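Local coordinates for serine protease pet (Escherichia coli, PDB 4OM9), which is an autotransporter enterotoxin of enteroaggregative Escherichia coli and probably cleaves host proteins such as alpha-fodrin as a serine protease, at residues A[128-133]-A[143-148]; A[181-186]-A[239-244]. All coordinates share one frame; numbering follows the deposited sequence.

Interaction 1: A[128-133]-A[143-148]; sequences QNIIDR and KEIIGF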
# COMPACT_ATOMS: atom_id res chain seq x y z
N GLN A 128 23.43 35.25 17.32
CA GLN A 128 22.66 34.51 18.30
C GLN A 128 21.22 34.20 17.82
O GLN A 128 20.70 33.11 18.07
CB GLN A 128 22.61 35.26 19.63
CG GLN A 128 22.03 34.44 20.78
CD GLN A 128 22.80 33.15 21.06
OE1 GLN A 128 23.92 33.17 21.61
NE2 GLN A 128 22.20 32.02 20.69
N ASN A 129 20.60 35.15 17.12
CA ASN A 129 19.24 34.98 16.62
C ASN A 129 19.16 33.87 15.57
O ASN A 129 18.24 33.06 15.56
CB ASN A 129 18.71 36.29 16.02
CG ASN A 129 17.99 37.15 17.05
OD1 ASN A 129 18.01 36.87 18.25
ND2 ASN A 129 17.36 38.22 16.58
N ILE A 130 20.15 33.85 14.69
CA ILE A 130 20.23 32.84 13.65
C ILE A 130 20.48 31.44 14.26
O ILE A 130 19.90 30.44 13.81
CB ILE A 130 21.33 33.21 12.64
CG1 ILE A 130 21.01 34.57 12.02
CG2 ILE A 130 21.47 32.17 11.56
CD1 ILE A 130 21.96 35.00 10.92
N ILE A 131 21.33 31.39 15.28
CA ILE A 131 21.63 30.15 15.96
C ILE A 131 20.38 29.59 16.63
O ILE A 131 20.07 28.41 16.48
CB ILE A 131 22.74 30.34 17.02
CG1 ILE A 131 24.08 30.62 16.32
CG2 ILE A 131 22.84 29.11 17.94
CD1 ILE A 131 25.11 31.28 17.19
N ASP A 132 19.64 30.44 17.33
CA ASP A 132 18.42 30.02 18.00
C ASP A 132 17.30 29.62 17.01
O ASP A 132 16.53 28.71 17.30
CB ASP A 132 17.94 31.13 18.95
CG ASP A 132 18.87 31.29 20.18
OD1 ASP A 132 19.41 30.26 20.66
OD2 ASP A 132 19.07 32.43 20.66
N ARG A 133 17.24 30.27 15.85
CA ARG A 133 16.20 29.96 14.86
C ARG A 133 16.51 28.70 14.06
O ARG A 133 15.60 27.95 13.70
CB ARG A 133 16.00 31.14 13.89
CG ARG A 133 14.98 30.83 12.78
CD ARG A 133 14.52 32.06 12.02
NE ARG A 133 13.90 33.06 12.88
CZ ARG A 133 12.66 32.98 13.35
NH1 ARG A 133 11.91 31.93 13.04
NH2 ARG A 133 12.18 33.94 14.12
N LYS A 143 23.56 23.29 20.66
CA LYS A 143 23.05 23.66 19.34
C LYS A 143 24.16 23.80 18.29
O LYS A 143 25.19 24.43 18.54
CB LYS A 143 22.26 24.97 19.42
CG LYS A 143 21.13 24.94 20.45
CD LYS A 143 20.22 23.73 20.26
CE LYS A 143 19.11 23.68 21.31
NZ LYS A 143 18.20 24.86 21.24
N GLU A 144 23.94 23.18 17.14
CA GLU A 144 24.74 23.39 15.94
C GLU A 144 23.78 23.63 14.77
O GLU A 144 22.69 23.06 14.74
CB GLU A 144 25.65 22.18 15.66
CG GLU A 144 26.64 21.83 16.76
CD GLU A 144 27.55 20.66 16.38
OE1 GLU A 144 28.11 20.00 17.28
OE2 GLU A 144 27.69 20.39 15.16
N ILE A 145 24.17 24.47 13.82
CA ILE A 145 23.35 24.65 12.63
C ILE A 145 23.75 23.57 11.63
O ILE A 145 24.87 23.58 11.08
CB ILE A 145 23.50 26.06 11.99
CG1 ILE A 145 23.10 27.16 12.97
CG2 ILE A 145 22.60 26.19 10.78
CD1 ILE A 145 23.40 28.58 12.47
N ILE A 146 22.83 22.63 11.43
CA ILE A 146 23.01 21.49 10.55
C ILE A 146 22.15 21.71 9.33
O ILE A 146 21.07 22.30 9.42
CB ILE A 146 22.60 20.16 11.24
CG1 ILE A 146 23.30 19.97 12.59
CG2 ILE A 146 22.85 18.97 10.32
CD1 ILE A 146 24.81 19.95 12.50
N GLY A 147 22.62 21.26 8.17
CA GLY A 147 21.82 21.41 6.98
C GLY A 147 22.20 20.45 5.89
O GLY A 147 23.12 19.65 6.05
N PHE A 148 21.49 20.55 4.78
CA PHE A 148 21.64 19.65 3.65
C PHE A 148 21.90 20.44 2.40
O PHE A 148 21.37 21.54 2.21
CB PHE A 148 20.38 18.80 3.44
CG PHE A 148 20.15 17.73 4.47
CD1 PHE A 148 20.79 16.51 4.37
CD2 PHE A 148 19.26 17.94 5.52
CE1 PHE A 148 20.57 15.49 5.34
CE2 PHE A 148 19.02 16.94 6.48
CZ PHE A 148 19.69 15.72 6.39

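Interaction 2: A[181-186]-A[239-244]; sequences LRANTV and KTYVTP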
# COMPACT_ATOMS: atom_id res chain seq x y z
N LEU A 181 29.41 31.28 10.38
CA LEU A 181 28.30 32.06 9.86
C LEU A 181 28.75 33.26 9.06
O LEU A 181 28.08 33.66 8.13
CB LEU A 181 27.40 32.53 11.00
CG LEU A 181 26.31 31.55 11.42
CD1 LEU A 181 25.49 32.12 12.58
CD2 LEU A 181 25.41 31.22 10.21
N ARG A 182 29.88 33.87 9.43
CA ARG A 182 30.35 35.05 8.73
C ARG A 182 31.84 34.95 8.44
O ARG A 182 32.66 35.59 9.11
CB ARG A 182 30.04 36.33 9.53
CG ARG A 182 28.87 36.21 10.51
CD ARG A 182 28.16 37.55 10.78
NE ARG A 182 27.21 37.83 9.72
CZ ARG A 182 25.89 37.75 9.84
NH1 ARG A 182 25.32 37.43 10.99
NH2 ARG A 182 25.13 38.03 8.79
N ALA A 183 32.17 34.14 7.44
CA ALA A 183 33.54 34.02 6.95
C ALA A 183 33.93 35.22 6.07
O ALA A 183 33.16 35.62 5.20
CB ALA A 183 33.72 32.73 6.18
N ASN A 184 35.12 35.77 6.32
CA ASN A 184 35.60 36.95 5.59
C ASN A 184 36.26 36.58 4.27
O ASN A 184 37.45 36.28 4.23
CB ASN A 184 36.58 37.75 6.46
CG ASN A 184 37.23 38.90 5.70
OD1 ASN A 184 36.57 39.66 4.98
ND2 ASN A 184 38.54 39.03 5.86
N THR A 185 35.51 36.60 3.19
CA THR A 185 36.07 36.21 1.92
C THR A 185 36.12 37.38 0.95
O THR A 185 35.58 38.45 1.23
CB THR A 185 35.26 35.10 1.27
OG1 THR A 185 33.94 35.60 1.00
CG2 THR A 185 35.16 33.90 2.20
N VAL A 186 36.77 37.17 -0.18
CA VAL A 186 36.70 38.15 -1.24
C VAL A 186 35.27 38.18 -1.78
O VAL A 186 34.72 37.16 -2.20
CB VAL A 186 37.70 37.86 -2.36
CG1 VAL A 186 37.73 36.39 -2.68
CG2 VAL A 186 37.36 38.67 -3.59
N LYS A 239 36.28 22.91 3.46
CA LYS A 239 35.28 23.87 3.82
C LYS A 239 34.50 24.28 2.56
O LYS A 239 35.07 24.35 1.45
CB LYS A 239 35.93 25.10 4.47
CG LYS A 239 36.71 24.82 5.75
CD LYS A 239 35.76 24.68 6.95
CE LYS A 239 36.47 24.47 8.29
NZ LYS A 239 37.25 23.21 8.32
N THR A 240 33.21 24.55 2.71
CA THR A 240 32.44 25.11 1.61
C THR A 240 31.85 26.47 1.96
O THR A 240 31.37 26.69 3.06
CB THR A 240 31.31 24.15 1.18
OG1 THR A 240 31.88 22.89 0.80
CG2 THR A 240 30.55 24.73 0.01
N TYR A 241 31.87 27.39 1.01
CA TYR A 241 31.31 28.70 1.27
C TYR A 241 29.99 28.86 0.53
O TYR A 241 29.88 28.51 -0.64
CB TYR A 241 32.30 29.79 0.88
CG TYR A 241 33.58 29.63 1.65
CD1 TYR A 241 34.52 28.68 1.26
CD2 TYR A 241 33.81 30.35 2.80
CE1 TYR A 241 35.67 28.50 1.96
CE2 TYR A 241 34.97 30.16 3.52
CZ TYR A 241 35.90 29.24 3.09
OH TYR A 241 37.07 29.02 3.78
N VAL A 242 29.01 29.36 1.26
CA VAL A 242 27.70 29.64 0.71
C VAL A 242 27.42 31.13 0.63
O VAL A 242 27.52 31.85 1.63
CB VAL A 242 26.60 29.00 1.55
CG1 VAL A 242 25.27 29.08 0.80
CG2 VAL A 242 26.97 27.55 1.89
N THR A 243 27.07 31.59 -0.57
CA THR A 243 26.55 32.95 -0.74
C THR A 243 25.18 33.02 -0.10
O THR A 243 24.27 32.33 -0.55
CB THR A 243 26.49 33.35 -2.22
OG1 THR A 243 27.82 33.47 -2.73
CG2 THR A 243 25.75 34.68 -2.40
N PRO A 244 25.03 33.81 0.96
CA PRO A 244 23.77 33.92 1.69
C PRO A 244 22.67 34.44 0.80
O PRO A 244 22.90 35.43 0.08
CB PRO A 244 24.08 34.92 2.81
CG PRO A 244 25.59 34.92 2.91
CD PRO A 244 26.07 34.70 1.52

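Interaction 1: A[128-133]-A[143-148]
Ile131 and Ile145 bring the backbones nearest, their CA atoms 6.7 Å apart, where a turn of helix 127-134 passes the start of strand 143-151. The contact is apolar and rests on the CD1 methyl of Ile145. With CG1 anti to the carbonyl carbon (chi1 -60°) and CD1 continuing the extended chain, this side chain reaches out to the helix. Ile145 CD1 lies 4.2 Å from CG2 of Ile130, the two side chains passing at a slant. Ile145 CD1 is also 4.2 Å from CA of Ile131 and stands 4.4 Å from CG1 of that residue, so one methyl group touches two successive helical residues. Beside it, the other branch of Ile131 approaches Lys143, Ile131 CG2 to Lys143 CB at 4.4 Å. Lys143 NZ and Asp132 OD1 remain 5.6 Å apart, so any attraction between the opposite charges is probably weak. Asp132 OD2 accepts a weak hydrogen bond from Gln128 NE2 one turn earlier in the helix. Around the contact, Arg133 ties the helix by a salt bridge to Asp216 of strand 211-216, while Ile145 packs on and shares backbone hydrogen bonding with Ile178 of strand 172-185.

Interaction 2: A[181-186]-A[239-244]
Tyr241 lays the CD2-CE2 side of its ring against two small side chains of strand 172-185, Ala183 and Thr185. The two meet it differently. Ala183 CB comes to the ring edge, near the ring plane, 3.9 Å from Tyr241 CE2 and 4.1 Å from CD2 of the same ring. Thr185 arrives at a slant, its CG2 methyl 3.8 Å from Tyr241 CD2 and 4.0 Å from CE2, so both methyls share one pair of ring carbons. The Thr185 and Tyr241 side chains run past each other in opposite directions. Rotation about the first bond of Thr185 (chi1 63°) sorts its two branches: CG2 is anti to the carbonyl carbon and turned to the tyrosine, while OG1 sits between the backbone N and the carbonyl carbon and is hydrogen-bonded to Gly188 O and Lys190 NZ. The hydroxyl therefore serves the hairpin to strand 188-195, and only the methyl serves this contact. The closest CA atoms, those of Ala183 and Tyr241, are 8.1 Å apart, and strand 188-195 pairs with both strands. Ala183 shares backbone hydrogen bonding with Lys190 and Thr240 with Tyr193 of that middle strand, and the Tyr241 side chain touches its Glu192. On its other flank, strand 239-244 is hydrogen-bonded through the Tyr241 backbone to His229 and Gly230 of strand 221-232. The contact thus spans two next-but-one strands of an antiparallel sheet that closes on itself. Here six strands pair in a closed circuit (143-151, 172-185, 188-195, 239-244, 221-232 and 211-216), consistent with the C-terminal beta-barrel of a chymotrypsin-like protease of the PA clan.

How the interactions relate
Following the chain from the N terminus, the first segment met is on helix 127-134, and interaction 1 closes a short loop of nine residues by setting it against strand 143-151. The chain then runs into strand 172-185, whose end opens interaction 2; this one closes a far longer excursion of 52 residues, through strands 188-195, 211-216 and 221-232, on reaching strand 239-244. The loops follow in series, neither enclosing nor crossing the other. Their centres are about 15 Å apart, yet they touch: Leu181 CD2 lies 4.0 Å from Ile145 CD1, and Leu181 CD1 touches Ile130 CG2. Interaction 1 sets the helix on the sheet, interaction 2 ties two of its strands, and Leu181 bridges the two.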